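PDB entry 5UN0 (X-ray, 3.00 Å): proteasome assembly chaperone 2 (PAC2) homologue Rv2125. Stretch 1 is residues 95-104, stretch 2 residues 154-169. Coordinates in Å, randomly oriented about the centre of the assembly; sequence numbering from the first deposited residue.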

ATOM      1  N   PHE A  95      12.455 -12.222   7.141  1.00 18.28           N
ATOM      2  CA  PHE A  95      13.214 -11.969   5.911  1.00 17.41           C
ATOM      3  C   PHE A  95      14.671 -11.817   6.281  1.00 17.59           C
ATOM      4  O   PHE A  95      15.555 -12.361   5.615  1.00 18.71           O
ATOM      5  CB  PHE A  95      12.708 -10.682   5.249  1.00 17.13           C
ATOM      6  CG  PHE A  95      13.459 -10.268   3.999  1.00 16.70           C
ATOM      7  CD1 PHE A  95      13.045 -10.705   2.747  1.00 16.90           C
ATOM      8  CD2 PHE A  95      14.534  -9.406   4.067  1.00 16.35           C
ATOM      9  CE1 PHE A  95      13.710 -10.324   1.598  1.00 16.30           C
ATOM     10  CE2 PHE A  95      15.205  -9.023   2.922  1.00 16.34           C
ATOM     11  CZ  PHE A  95      14.791  -9.484   1.686  1.00 16.36           C
ATOM     12  N   CYS A  96      14.920 -11.072   7.349  1.00 17.42           N
ATOM     13  CA  CYS A  96      16.290 -10.823   7.808  1.00 17.97           C
ATOM     14  C   CYS A  96      16.912 -12.089   8.390  1.00 18.11           C
ATOM     15  O   CYS A  96      18.066 -12.404   8.118  1.00 17.98           O
ATOM     16  CB  CYS A  96      16.316  -9.670   8.814  1.00 18.46           C
ATOM     17  SG  CYS A  96      15.985  -8.056   8.057  1.00 19.13           S
ATOM     18  N   ASP A  97      16.131 -12.827   9.180  1.00 18.49           N
ATOM     19  CA  ASP A  97      16.555 -14.141   9.679  1.00 17.95           C
ATOM     20  C   ASP A  97      16.953 -15.063   8.534  1.00 18.19           C
ATOM     21  O   ASP A  97      17.931 -15.818   8.639  1.00 18.18           O
ATOM     22  CB  ASP A  97      15.443 -14.816  10.490  1.00 17.68           C
ATOM     23  CG  ASP A  97      15.162 -14.132  11.823  1.00 17.18           C
ATOM     24  OD1 ASP A  97      16.060 -13.461  12.380  1.00 17.14           O
ATOM     25  OD2 ASP A  97      14.024 -14.275  12.315  1.00 16.76           O
ATOM     26  N   GLU A  98      16.185 -15.020   7.453  1.00 18.24           N
ATOM     27  CA  GLU A  98      16.491 -15.851   6.288  1.00 19.41           C
ATOM     28  C   GLU A  98      17.883 -15.495   5.729  1.00 20.19           C
ATOM     29  O   GLU A  98      18.772 -16.354   5.640  1.00 20.80           O
ATOM     30  CB  GLU A  98      15.379 -15.703   5.219  1.00 19.21           C
ATOM     31  CG  GLU A  98      15.432 -16.744   4.101  1.00 19.38           C
ATOM     32  CD  GLU A  98      14.149 -16.858   3.276  1.00 18.86           C
ATOM     33  OE1 GLU A  98      14.268 -17.130   2.061  1.00 18.48           O
ATOM     34  OE2 GLU A  98      13.038 -16.705   3.828  1.00 18.11           O
ATOM     35  N   LEU A  99      18.062 -14.220   5.389  1.00 20.14           N
ATOM     36  CA  LEU A  99      19.326 -13.721   4.858  1.00 20.32           C
ATOM     37  C   LEU A  99      20.471 -14.078   5.767  1.00 20.47           C
ATOM     38  O   LEU A  99      21.525 -14.497   5.311  1.00 21.12           O
ATOM     39  CB  LEU A  99      19.293 -12.192   4.697  1.00 21.04           C
ATOM     40  CG  LEU A  99      18.280 -11.560   3.737  1.00 20.55           C
ATOM     41  CD1 LEU A  99      18.476 -10.063   3.716  1.00 20.84           C
ATOM     42  CD2 LEU A  99      18.417 -12.129   2.338  1.00 20.93           C
ATOM     43  N   LEU A 100      20.265 -13.914   7.061  1.00 21.41           N
ATOM     44  CA  LEU A 100      21.263 -14.346   8.065  1.00 22.26           C
ATOM     45  C   LEU A 100      21.647 -15.823   7.980  1.00 23.13           C
ATOM     46  O   LEU A 100      22.811 -16.173   8.184  1.00 23.10           O
ATOM     47  CB  LEU A 100      20.769 -14.042   9.476  1.00 21.23           C
ATOM     48  CG  LEU A 100      20.771 -12.566   9.792  1.00 21.12           C
ATOM     49  CD1 LEU A 100      20.213 -12.385  11.180  1.00 21.25           C
ATOM     50  CD2 LEU A 100      22.180 -11.993   9.710  1.00 21.86           C
ATOM     51  N   ALA A 101      20.670 -16.684   7.698  1.00 23.97           N
ATOM     52  CA  ALA A 101      20.946 -18.100   7.529  1.00 25.26           C
ATOM     53  C   ALA A 101      21.854 -18.314   6.325  1.00 26.43           C
ATOM     54  O   ALA A 101      22.747 -19.173   6.335  1.00 28.07           O
ATOM     55  CB  ALA A 101      19.652 -18.884   7.369  1.00 25.57           C
ATOM     56  N   VAL A 102      21.622 -17.531   5.281  1.00 27.81           N
ATOM     57  CA  VAL A 102      22.472 -17.586   4.081  1.00 28.17           C
ATOM     58  C   VAL A 102      23.862 -17.177   4.512  1.00 28.70           C
ATOM     59  O   VAL A 102      24.858 -17.822   4.194  1.00 29.14           O
ATOM     60  CB  VAL A 102      21.979 -16.639   2.954  1.00 27.84           C
ATOM     61  CG1 VAL A 102      22.818 -16.811   1.699  1.00 28.64           C
ATOM     62  CG2 VAL A 102      20.519 -16.893   2.599  1.00 27.87           C
ATOM     63  N   ILE A 103      23.908 -16.088   5.263  1.00 30.59           N
ATOM     64  CA  ILE A 103      25.160 -15.543   5.768  1.00 30.76           C
ATOM     65  C   ILE A 103      25.909 -16.556   6.595  1.00 30.97           C
ATOM     66  O   ILE A 103      27.125 -16.660   6.510  1.00 29.56           O
ATOM     67  CB  ILE A 103      24.880 -14.281   6.601  1.00 30.13           C
ATOM     68  CG1 ILE A 103      24.800 -13.100   5.658  1.00 29.75           C
ATOM     69  CG2 ILE A 103      25.941 -14.047   7.676  1.00 30.27           C
ATOM     70  CD1 ILE A 103      24.263 -11.858   6.322  1.00 30.35           C
ATOM     71  N   ASP A 104      25.168 -17.289   7.408  1.00 33.29           N
ATOM     72  CA  ASP A 104      25.774 -18.245   8.298  1.00 35.88           C
ATOM     73  C   ASP A 104      26.443 -19.366   7.518  1.00 36.03           C
ATOM     74  O   ASP A 104      27.608 -19.668   7.761  1.00 35.82           O
ATOM     75  CB  ASP A 104      24.740 -18.802   9.259  1.00 37.72           C
ATOM     76  CG  ASP A 104      25.377 -19.463  10.440  1.00 40.72           C
ATOM     77  OD1 ASP A 104      25.306 -20.717  10.505  1.00 43.00           O
ATOM     78  OD2 ASP A 104      25.964 -18.726  11.283  1.00 41.42           O
TER
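Stretch 2 (154-169) GIAGVFQSACVGAGIP

Stretch 1 is helical throughout, part of a longer helix. Stretch 2 forms a helix from Ile155 to Ala166, with Gly154 at its N-cap position. The helix ends in a Schellman motif: Ile168 N donates to Cys163 O at 3.0 Å, and Gly167 takes a positive phi of 94°. At these angles a CB would be jammed against the preceding carbonyl O, so glycine fits here. Beyond this turn the chain is extended at Ile168 and Pro169.

The two helices run in broadly the same sense, with a crossing angle of -54°. Their axes approach to 9.9 Å. The backbones are nearest at Cys96 and Phe159, whose CA atoms are 5.8 Å apart. The separation grows to 7.4 Å between Leu100 CA and Cys163 CA, so the helices diverge toward their C-terminal ends.

No hydrogen bond links the stretches; the contact is apolar packing that buries 464 Å² in total. Cys96 is the knob. Its CA-to-CB bond points toward stretch 2, and the side chain sits among Ile155, Val158, Phe159 and Ala162. Cys96 SG lies 3.7 Å from Phe159 CA and 3.8 Å from Ile155 CD1. Cys96 CB meets Ala162 CB at 3.9 Å; the small alanine lies at the close crossing.

Two side chains, Leu99 and Ile103, pack on the Phe159 ring at its face and edge, and Cys96 SG lies obliquely to it. Leu99 CD1 lies over one face, 4.0 Å from the centroid of the Phe159 ring and 14° off the normal, a CH-pi contact. Ile103 CD1 sits at the edge, 4.0 Å from Phe159 CZ.

Further apolar contacts extend the packing. Near the start, Phe95 CD2 is 4.0 Å from Ile155 CD1. Farther along, Leu100 CD2 reaches Cys163 SG and Leu100 CD1 reaches Ala166 CB, both at 4.0 Å. Past the helix end, Ile168 CD1 approaches Ile103 CG2 at 4.1 Å, so the contact continues beyond the Schellman turn.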

ATOM      1  N   GLY A 154      14.033   1.894   6.597  1.00 27.35           N
ATOM      2  CA  GLY A 154      13.711   0.857   5.609  1.00 23.97           C
ATOM      3  C   GLY A 154      14.405  -0.448   5.960  1.00 20.87           C
ATOM      4  O   GLY A 154      14.971  -0.585   7.049  1.00 19.84           O
ATOM      5  N   ILE A 155      14.355  -1.395   5.025  1.00 18.17           N
ATOM      6  CA  ILE A 155      14.926  -2.719   5.208  1.00 16.87           C
ATOM      7  C   ILE A 155      16.455  -2.663   5.362  1.00 16.93           C
ATOM      8  O   ILE A 155      17.067  -3.489   6.073  1.00 16.49           O
ATOM      9  CB  ILE A 155      14.529  -3.646   4.059  1.00 16.27           C
ATOM     10  CG1 ILE A 155      14.912  -5.106   4.340  1.00 15.99           C
ATOM     11  CG2 ILE A 155      15.171  -3.188   2.752  1.00 16.46           C
ATOM     12  CD1 ILE A 155      14.260  -5.689   5.566  1.00 16.23           C
ATOM     13  N   ALA A 156      17.068  -1.687   4.708  1.00 16.47           N
ATOM     14  CA  ALA A 156      18.505  -1.475   4.854  1.00 16.56           C
ATOM     15  C   ALA A 156      18.888  -1.358   6.334  1.00 16.03           C
ATOM     16  O   ALA A 156      19.659  -2.153   6.848  1.00 16.10           O
ATOM     17  CB  ALA A 156      18.941  -0.234   4.081  1.00 16.45           C
ATOM     18  N   GLY A 157      18.310  -0.381   7.008  1.00 16.10           N
ATOM     19  CA  GLY A 157      18.609  -0.122   8.412  1.00 15.93           C
ATOM     20  C   GLY A 157      18.227  -1.259   9.339  1.00 15.86           C
ATOM     21  O   GLY A 157      18.918  -1.528  10.315  1.00 15.49           O
ATOM     22  N   VAL A 158      17.124  -1.926   9.033  1.00 16.07           N
ATOM     23  CA  VAL A 158      16.672  -3.066   9.825  1.00 16.64           C
ATOM     24  C   VAL A 158      17.666  -4.227   9.720  1.00 17.22           C
ATOM     25  O   VAL A 158      18.111  -4.790  10.717  1.00 15.86           O
ATOM     26  CB  VAL A 158      15.281  -3.549   9.358  1.00 16.27           C
ATOM     27  CG1 VAL A 158      14.892  -4.844  10.057  1.00 16.43           C
ATOM     28  CG2 VAL A 158      14.252  -2.485   9.659  1.00 16.54           C
ATOM     29  N   PHE A 159      17.978  -4.579   8.480  1.00 18.97           N
ATOM     30  CA  PHE A 159      18.874  -5.680   8.175  1.00 20.07           C
ATOM     31  C   PHE A 159      20.223  -5.385   8.785  1.00 20.60           C
ATOM     32  O   PHE A 159      20.870  -6.264   9.366  1.00 21.29           O
ATOM     33  CB  PHE A 159      19.004  -5.839   6.662  1.00 20.80           C
ATOM     34  CG  PHE A 159      20.026  -6.857   6.231  1.00 21.28           C
ATOM     35  CD1 PHE A 159      20.889  -6.579   5.192  1.00 21.29           C
ATOM     36  CD2 PHE A 159      20.101  -8.105   6.848  1.00 22.41           C
ATOM     37  CE1 PHE A 159      21.815  -7.510   4.772  1.00 21.82           C
ATOM     38  CE2 PHE A 159      21.017  -9.052   6.430  1.00 22.19           C
ATOM     39  CZ  PHE A 159      21.882  -8.749   5.386  1.00 22.47           C
ATOM     40  N   GLN A 160      20.633  -4.136   8.654  1.00 20.26           N
ATOM     41  CA  GLN A 160      21.880  -3.697   9.234  1.00 21.12           C
ATOM     42  C   GLN A 160      21.850  -4.059  10.702  1.00 21.92           C
ATOM     43  O   GLN A 160      22.752  -4.712  11.210  1.00 21.68           O
ATOM     44  CB  GLN A 160      22.035  -2.185   9.043  1.00 21.61           C
ATOM     45  CG  GLN A 160      23.442  -1.648   9.200  1.00 21.78           C
ATOM     46  CD  GLN A 160      23.804  -1.344  10.623  1.00 22.83           C
ATOM     47  OE1 GLN A 160      23.089  -1.719  11.550  1.00 24.17           O
ATOM     48  NE2 GLN A 160      24.918  -0.635  10.812  1.00 24.34           N
ATOM     49  N   SER A 161      20.788  -3.609  11.369  1.00 22.97           N
ATOM     50  CA  SER A 161      20.562  -3.840  12.792  1.00 22.97           C
ATOM     51  C   SER A 161      20.422  -5.314  13.161  1.00 23.89           C
ATOM     52  O   SER A 161      20.780  -5.723  14.259  1.00 24.73           O
ATOM     53  CB  SER A 161      19.307  -3.099  13.233  1.00 22.82           C
ATOM     54  OG  SER A 161      18.797  -3.656  14.428  1.00 23.39           O
ATOM     55  N   ALA A 162      19.866  -6.101  12.258  1.00 24.80           N
ATOM     56  CA  ALA A 162      19.793  -7.543  12.452  1.00 25.62           C
ATOM     57  C   ALA A 162      21.187  -8.198  12.398  1.00 25.91           C
ATOM     58  O   ALA A 162      21.432  -9.201  13.063  1.00 26.58           O
ATOM     59  CB  ALA A 162      18.883  -8.160  11.401  1.00 25.40           C
ATOM     60  N   CYS A 163      22.098  -7.625  11.623  1.00 25.70           N
ATOM     61  CA  CYS A 163      23.451  -8.171  11.528  1.00 26.47           C
ATOM     62  C   CYS A 163      24.224  -7.894  12.815  1.00 27.01           C
ATOM     63  O   CYS A 163      24.761  -8.817  13.446  1.00 27.64           O
ATOM     64  CB  CYS A 163      24.185  -7.597  10.316  1.00 26.50           C
ATOM     65  SG  CYS A 163      23.642  -8.340   8.765  1.00 26.09           S
ATOM     66  N   VAL A 164      24.253  -6.620  13.201  1.00 25.68           N
ATOM     67  CA  VAL A 164      24.817  -6.187  14.489  1.00 24.97           C
ATOM     68  C   VAL A 164      24.338  -7.059  15.674  1.00 23.76           C
ATOM     69  O   VAL A 164      25.147  -7.561  16.436  1.00 23.45           O
ATOM     70  CB  VAL A 164      24.483  -4.702  14.760  1.00 24.74           C
ATOM     71  CG1 VAL A 164      24.952  -4.267  16.141  1.00 24.49           C
ATOM     72  CG2 VAL A 164      25.122  -3.826  13.691  1.00 24.67           C
ATOM     73  N   GLY A 165      23.035  -7.243  15.809  1.00 23.29           N
ATOM     74  CA  GLY A 165      22.478  -8.171  16.791  1.00 24.06           C
ATOM     75  C   GLY A 165      22.949  -9.620  16.632  1.00 25.57           C
ATOM     76  O   GLY A 165      23.100 -10.359  17.613  1.00 25.24           O
ATOM     77  N   ALA A 166      23.204 -10.028  15.395  1.00 26.83           N
ATOM     78  CA  ALA A 166      23.633 -11.399  15.128  1.00 27.76           C
ATOM     79  C   ALA A 166      25.123 -11.551  15.393  1.00 27.98           C
ATOM     80  O   ALA A 166      25.642 -12.671  15.426  1.00 28.92           O
ATOM     81  CB  ALA A 166      23.308 -11.783  13.696  1.00 27.89           C
ATOM     82  N   GLY A 167      25.799 -10.414  15.554  1.00 27.23           N
ATOM     83  CA  GLY A 167      27.232 -10.378  15.797  1.00 26.22           C
ATOM     84  C   GLY A 167      28.084 -10.220  14.550  1.00 25.84           C
ATOM     85  O   GLY A 167      29.308 -10.237  14.639  1.00 25.13           O
ATOM     86  N   ILE A 168      27.462 -10.076  13.382  1.00 26.07           N
ATOM     87  CA  ILE A 168      28.223  -9.772  12.164  1.00 26.76           C
ATOM     88  C   ILE A 168      28.425  -8.257  12.037  1.00 26.81           C
ATOM     89  O   ILE A 168      27.466  -7.491  12.076  1.00 27.97           O
ATOM     90  CB  ILE A 168      27.551 -10.327  10.887  1.00 27.25           C
ATOM     91  CG1 ILE A 168      27.719 -11.852  10.804  1.00 27.04           C
ATOM     92  CG2 ILE A 168      28.165  -9.708   9.635  1.00 27.38           C
ATOM     93  CD1 ILE A 168      26.593 -12.622  11.444  1.00 27.58           C
ATOM     94  N   PRO A 169      29.678  -7.821  11.894  1.00 26.51           N
ATOM     95  CA  PRO A 169      29.929  -6.418  11.600  1.00 26.71           C
ATOM     96  C   PRO A 169      29.127  -5.990  10.404  1.00 25.93           C
ATOM     97  O   PRO A 169      29.114  -6.697   9.404  1.00 26.59           O
ATOM     98  CB  PRO A 169      31.422  -6.383  11.257  1.00 26.39           C
ATOM     99  CG  PRO A 169      32.005  -7.557  11.958  1.00 27.00           C
ATOM    100  CD  PRO A 169      30.919  -8.588  12.086  1.00 26.98           C
TER